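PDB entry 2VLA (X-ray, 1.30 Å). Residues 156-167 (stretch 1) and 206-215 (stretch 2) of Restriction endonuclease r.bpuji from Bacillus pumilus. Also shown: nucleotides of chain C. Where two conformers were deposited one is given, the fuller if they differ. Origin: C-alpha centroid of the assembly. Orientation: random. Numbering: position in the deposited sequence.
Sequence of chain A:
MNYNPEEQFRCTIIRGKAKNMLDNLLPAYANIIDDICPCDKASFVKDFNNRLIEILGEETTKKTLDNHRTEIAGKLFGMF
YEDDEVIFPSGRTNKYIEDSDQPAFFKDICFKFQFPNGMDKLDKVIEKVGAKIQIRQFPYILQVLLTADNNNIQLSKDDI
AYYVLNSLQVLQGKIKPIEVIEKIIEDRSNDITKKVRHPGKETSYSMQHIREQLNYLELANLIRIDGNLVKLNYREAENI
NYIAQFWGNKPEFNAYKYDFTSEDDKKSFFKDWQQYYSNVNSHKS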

# COMPACT_ATOMS: atom_id res chain seq x y z
N SER A 156 12.77 -1.87 14.56
CA SER A 156 12.97 -0.60 13.90
C SER A 156 12.38 -0.64 12.51
O SER A 156 12.06 -1.71 11.97
CB SER A 156 14.46 -0.29 13.80
OG SER A 156 15.07 -1.16 12.85
N LYS A 157 12.29 0.52 11.88
CA LYS A 157 11.86 0.61 10.50
C LYS A 157 12.81 -0.15 9.59
O LYS A 157 12.39 -0.73 8.59
CB LYS A 157 11.77 2.08 10.07
CG LYS A 157 11.46 2.28 8.61
CD LYS A 157 11.15 3.75 8.32
CE LYS A 157 12.14 4.67 9.01
NZ LYS A 157 13.22 5.12 8.09
N ASP A 158 14.10 -0.11 9.90
CA ASP A 158 15.10 -0.84 9.11
C ASP A 158 14.91 -2.36 9.22
O ASP A 158 15.12 -3.08 8.25
CB ASP A 158 16.55 -0.42 9.52
CG ASP A 158 16.92 1.01 9.08
OD1 ASP A 158 16.49 1.43 7.98
OD2 ASP A 158 17.68 1.69 9.83
N ASP A 159 14.54 -2.82 10.40
CA ASP A 159 14.24 -4.25 10.59
C ASP A 159 13.07 -4.66 9.70
O ASP A 159 13.14 -5.66 8.99
CB ASP A 159 13.85 -4.53 12.04
CG ASP A 159 15.02 -4.42 13.00
OD1 ASP A 159 16.17 -4.70 12.60
OD2 ASP A 159 14.75 -4.14 14.21
N ILE A 160 12.02 -3.86 9.71
CA ILE A 160 10.85 -4.18 8.91
C ILE A 160 11.17 -4.08 7.41
O ILE A 160 10.65 -4.85 6.59
CB ILE A 160 9.66 -3.28 9.27
CG1 ILE A 160 9.27 -3.48 10.74
CG2 ILE A 160 8.47 -3.57 8.37
CD1 ILE A 160 8.28 -2.43 11.26
N ALA A 161 12.06 -3.16 7.05
CA ALA A 161 12.49 -3.03 5.68
C ALA A 161 13.23 -4.27 5.19
O ALA A 161 12.90 -4.82 4.16
CB ALA A 161 13.38 -1.76 5.51
N TYR A 162 14.28 -4.66 5.91
CA TYR A 162 15.19 -5.70 5.42
C TYR A 162 14.58 -7.07 5.57
O TYR A 162 14.68 -7.90 4.67
CB TYR A 162 16.51 -5.66 6.20
CG TYR A 162 17.52 -6.67 5.72
CD1 TYR A 162 18.31 -6.43 4.61
CD2 TYR A 162 17.64 -7.92 6.35
CE1 TYR A 162 19.21 -7.37 4.15
CE2 TYR A 162 18.54 -8.87 5.90
CZ TYR A 162 19.32 -8.60 4.79
OH TYR A 162 20.23 -9.54 4.34
N TYR A 163 13.99 -7.31 6.73
CA TYR A 163 13.54 -8.67 7.05
C TYR A 163 12.15 -8.99 6.53
O TYR A 163 11.79 -10.17 6.39
CB TYR A 163 13.61 -8.92 8.55
CG TYR A 163 15.01 -8.93 9.13
CD1 TYR A 163 15.79 -10.07 9.09
CD2 TYR A 163 15.54 -7.79 9.74
CE1 TYR A 163 17.06 -10.09 9.64
CE2 TYR A 163 16.81 -7.80 10.28
CZ TYR A 163 17.56 -8.96 10.24
OH TYR A 163 18.82 -8.94 10.79
N VAL A 164 11.35 -7.97 6.23
CA VAL A 164 9.95 -8.16 5.81
C VAL A 164 9.66 -7.56 4.44
O VAL A 164 9.52 -8.30 3.46
CB VAL A 164 8.98 -7.60 6.86
CG1 VAL A 164 7.52 -7.75 6.41
CG2 VAL A 164 9.23 -8.25 8.21
N LEU A 165 9.70 -6.22 4.30
CA LEU A 165 9.13 -5.60 3.11
C LEU A 165 10.04 -5.61 1.89
O LEU A 165 9.59 -5.34 0.77
CB LEU A 165 8.63 -4.19 3.40
CG LEU A 165 7.30 -4.13 4.15
CD1 LEU A 165 6.99 -2.68 4.50
CD2 LEU A 165 6.13 -4.74 3.35
N ASN A 166 11.32 -5.95 2.09
CA ASN A 166 12.26 -6.15 0.99
C ASN A 166 12.81 -7.58 0.93
O ASN A 166 13.73 -7.85 0.20
CB ASN A 166 13.44 -5.19 1.12
CG ASN A 166 13.96 -4.68 -0.25
OD1 ASN A 166 13.27 -3.94 -0.95
ND2 ASN A 166 15.19 -5.08 -0.61
N SER A 167 12.25 -8.49 1.73
CA SER A 167 12.67 -9.89 1.74
C SER A 167 11.88 -10.69 0.70
O SER A 167 10.66 -10.80 0.79
CB SER A 167 12.46 -10.52 3.13
OG SER A 167 12.44 -11.98 3.07
N SER A 206 15.48 3.27 -2.13
CA SER A 206 15.51 2.09 -1.31
C SER A 206 14.39 2.02 -0.30
O SER A 206 13.90 0.91 0.03
CB SER A 206 16.84 2.01 -0.57
OG SER A 206 17.92 2.01 -1.46
N MET A 207 13.98 3.17 0.24
CA MET A 207 13.19 3.20 1.45
C MET A 207 11.86 3.96 1.38
O MET A 207 10.99 3.73 2.21
CB MET A 207 14.02 3.73 2.61
CG MET A 207 14.99 2.71 3.21
SD MET A 207 14.16 1.34 4.00
CE MET A 207 13.40 2.19 5.39
N GLN A 208 11.65 4.80 0.38
CA GLN A 208 10.50 5.67 0.47
C GLN A 208 9.20 4.84 0.46
O GLN A 208 8.27 5.13 1.19
CB GLN A 208 10.47 6.74 -0.62
CG GLN A 208 9.28 7.67 -0.46
CD GLN A 208 9.34 8.92 -1.29
OE1 GLN A 208 10.35 9.19 -1.95
NE2 GLN A 208 8.27 9.70 -1.26
N HIS A 209 9.16 3.81 -0.37
CA HIS A 209 7.95 2.97 -0.47
C HIS A 209 7.74 2.09 0.78
O HIS A 209 6.62 1.68 1.07
CB HIS A 209 7.97 2.07 -1.73
CG HIS A 209 9.18 1.21 -1.82
ND1 HIS A 209 10.41 1.71 -2.17
CD2 HIS A 209 9.35 -0.12 -1.59
CE1 HIS A 209 11.30 0.74 -2.12
NE2 HIS A 209 10.67 -0.39 -1.80
N ILE A 210 8.81 1.82 1.49
CA ILE A 210 8.75 1.09 2.72
C ILE A 210 8.25 1.97 3.85
O ILE A 210 7.31 1.62 4.55
CB ILE A 210 10.10 0.42 3.03
CG1 ILE A 210 10.42 -0.59 1.93
CG2 ILE A 210 10.10 -0.18 4.40
CD1 ILE A 210 11.77 -1.28 2.03
N ARG A 211 8.86 3.14 3.99
CA ARG A 211 8.38 4.12 4.94
C ARG A 211 6.90 4.43 4.70
O ARG A 211 6.12 4.53 5.63
CB ARG A 211 9.21 5.41 4.85
CG ARG A 211 8.61 6.57 5.62
CD ARG A 211 8.41 6.23 7.10
NE ARG A 211 7.73 7.30 7.82
CZ ARG A 211 8.35 8.21 8.57
NH1 ARG A 211 9.66 8.19 8.67
NH2 ARG A 211 7.64 9.13 9.21
N GLU A 212 6.53 4.64 3.45
CA GLU A 212 5.17 5.07 3.14
C GLU A 212 4.10 3.99 3.39
O GLU A 212 3.05 4.28 3.85
CB GLU A 212 5.08 5.66 1.76
CG GLU A 212 5.80 7.03 1.74
CD GLU A 212 5.74 7.80 0.44
OE1 GLU A 212 5.38 7.25 -0.60
OE2 GLU A 212 6.10 9.01 0.48
N GLN A 213 4.46 2.74 3.19
CA GLN A 213 3.59 1.66 3.62
C GLN A 213 3.35 1.78 5.13
O GLN A 213 2.20 1.73 5.61
CB GLN A 213 4.19 0.30 3.23
CG GLN A 213 4.01 -0.02 1.75
CD GLN A 213 4.67 -1.31 1.35
OE1 GLN A 213 4.02 -2.39 1.39
NE2 GLN A 213 5.91 -1.25 0.95
N LEU A 214 4.43 1.95 5.91
CA LEU A 214 4.26 2.10 7.32
C LEU A 214 3.40 3.35 7.65
O LEU A 214 2.62 3.33 8.56
CB LEU A 214 5.61 2.14 8.05
CG LEU A 214 6.39 0.83 7.97
CD1 LEU A 214 7.78 1.00 8.49
CD2 LEU A 214 5.68 -0.22 8.74
N ASN A 215 3.61 4.46 6.91
CA ASN A 215 2.77 5.64 7.10
C ASN A 215 1.28 5.34 7.01
O ASN A 215 0.49 5.94 7.73
CB ASN A 215 3.11 6.72 6.04
CG ASN A 215 4.39 7.48 6.31
OD1 ASN A 215 4.98 7.38 7.39
ND2 ASN A 215 4.81 8.25 5.32
P DC C 3 6.87 11.66 5.41
OP1 DC C 3 5.76 12.19 6.24
OP2 DC C 3 7.07 10.22 5.23
O5' DC C 3 6.75 12.27 3.94
C5' DC C 3 6.50 13.66 3.76
C4' DC C 3 6.70 14.05 2.32
O4' DC C 3 8.09 14.00 1.98
C3' DC C 3 6.02 13.11 1.33
O3' DC C 3 5.37 13.79 0.28
C2' DC C 3 7.19 12.30 0.78
C1' DC C 3 8.20 13.41 0.70
N1 DC C 3 9.56 13.01 0.47
C2 DC C 3 10.42 13.84 -0.28
O2 DC C 3 10.03 14.98 -0.67
N3 DC C 3 11.68 13.41 -0.50
C4 DC C 3 12.09 12.23 -0.05
N4 DC C 3 13.34 11.87 -0.29
C5 DC C 3 11.22 11.38 0.68
C6 DC C 3 9.98 11.78 0.87
P DA C 4 3.81 14.13 0.27
OP1 DA C 4 3.53 15.02 1.34
OP2 DA C 4 3.10 12.83 0.13
O5' DA C 4 3.82 14.88 -1.09
C5' DA C 4 4.24 16.27 -1.10
C4' DA C 4 4.90 16.58 -2.42
O4' DA C 4 6.21 15.97 -2.50
C3' DA C 4 4.14 16.07 -3.66
O3' DA C 4 4.28 17.03 -4.69
C2' DA C 4 4.90 14.80 -4.00
C1' DA C 4 6.32 15.23 -3.71
N9 DA C 4 7.27 14.16 -3.52
C8 DA C 4 7.04 12.92 -2.95
N7 DA C 4 8.11 12.17 -2.88
C5 DA C 4 9.12 12.94 -3.43
C6 DA C 4 10.47 12.71 -3.64
N6 DA C 4 11.15 11.62 -3.32
N1 DA C 4 11.19 13.74 -4.21
C2 DA C 4 10.54 14.88 -4.55
N3 DA C 4 9.29 15.21 -4.38
C4 DA C 4 8.60 14.17 -3.82
P DC C 2 12.89 9.79 7.47
OP1 DC C 2 12.31 9.15 8.65
OP2 DC C 2 13.42 8.95 6.38
O5' DC C 2 11.79 10.72 6.81
C5' DC C 2 11.20 11.72 7.56
C4' DC C 2 10.41 12.60 6.65
O4' DC C 2 11.30 13.33 5.80
C3' DC C 2 9.46 11.84 5.73
O3' DC C 2 8.16 12.33 6.00
C2' DC C 2 9.98 12.13 4.32
C1' DC C 2 10.74 13.44 4.50
N1 DC C 2 11.89 13.72 3.61
C2 DC C 2 11.97 14.95 2.95
O2 DC C 2 11.05 15.75 3.05
N3 DC C 2 13.08 15.23 2.21
C4 DC C 2 14.07 14.34 2.13
N4 DC C 2 15.15 14.68 1.40
C5 DC C 2 14.01 13.09 2.80
C6 DC C 2 12.92 12.83 3.54
O HOH W 1 10.76 -3.28 -1.24
O HOH W 2 7.62 -3.42 -0.08
O HOH W 3 13.66 -1.30 -1.72

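Two helices, 157-165 and part of a longer one spanning 206-215, cross at 106° with their axes 10.3 Å apart at closest approach. That spacing leaves room for side chains between the backbones, and the tightest approach falls where a small residue sits: the CA atoms of A161 and I210 lie 6.3 Å apart. No direct hydrogen bond joins the stretches, so the contact rests on packing and on water.

The apolar packing centres on A161. Its CB points toward the second helix and meets M207 SD at 3.5 Å and I210 CG2 at 3.8 Å. All three chi angles of M207 are m. One turn further on, L165 reaches I210, with L165 CD1 4.0 Å from I210 CG2, while toward the helix start I160 CD1 lies 4.2 Å from L214 CD2. K157 contributes its aliphatic portion: CG is 3.8 Å from M207 CE and 3.9 Å from L214 CD1, and its CD is 3.9 Å from R211 CD. K157 NZ itself remains 4.0 Å from M207 CE.

Water serves the polar end, where the first helix finishes through a wider pi-type turn. Water 2 donates to L165 O (2.9 Å) and accepts from Q213 NE2 (2.9 Å), bridging a carbonyl near the helix end to the opposing side chain. Q213 NE2 also donates to H209 O, at 3.0 Å, which ties the amide to its own helix. Water 1 links L165 O and N166 OD1 to H209 NE2, the last at 2.9 Å; water 3 donates to both N166 OD1 and S206 O, each at 2.8 Å. N166 OD1 therefore meets the second helix through solvent, lying near the plane of the H209 ring at its edge.

Bonds within each stretch hold the frame. S156 caps the first helix reciprocally: D159 N donates to S156 OG and S156 N to D159 OD2, both at 3.0 Å. The second helix is kinked at 209-210, and along it Q208 NE2 donates to E212 OE2 (2.9 Å) and R211 NE to N215 OD1 (2.8 Å).

The Q208-E212 and R211-N215 pairs tie together side chains at the DNA of this restriction endonuclease. Q208 OE1 accepts from DA4 N6 (2.9 Å) and Q208 NE2 donates to DA4 N7 (3.0 Å), both on the base, while N215 ND2 donates to the phosphate oxygen DC3 OP2 (3.0 Å). One helix thus packs through M207, I210 and L214 and binds DNA through Q208 and N215.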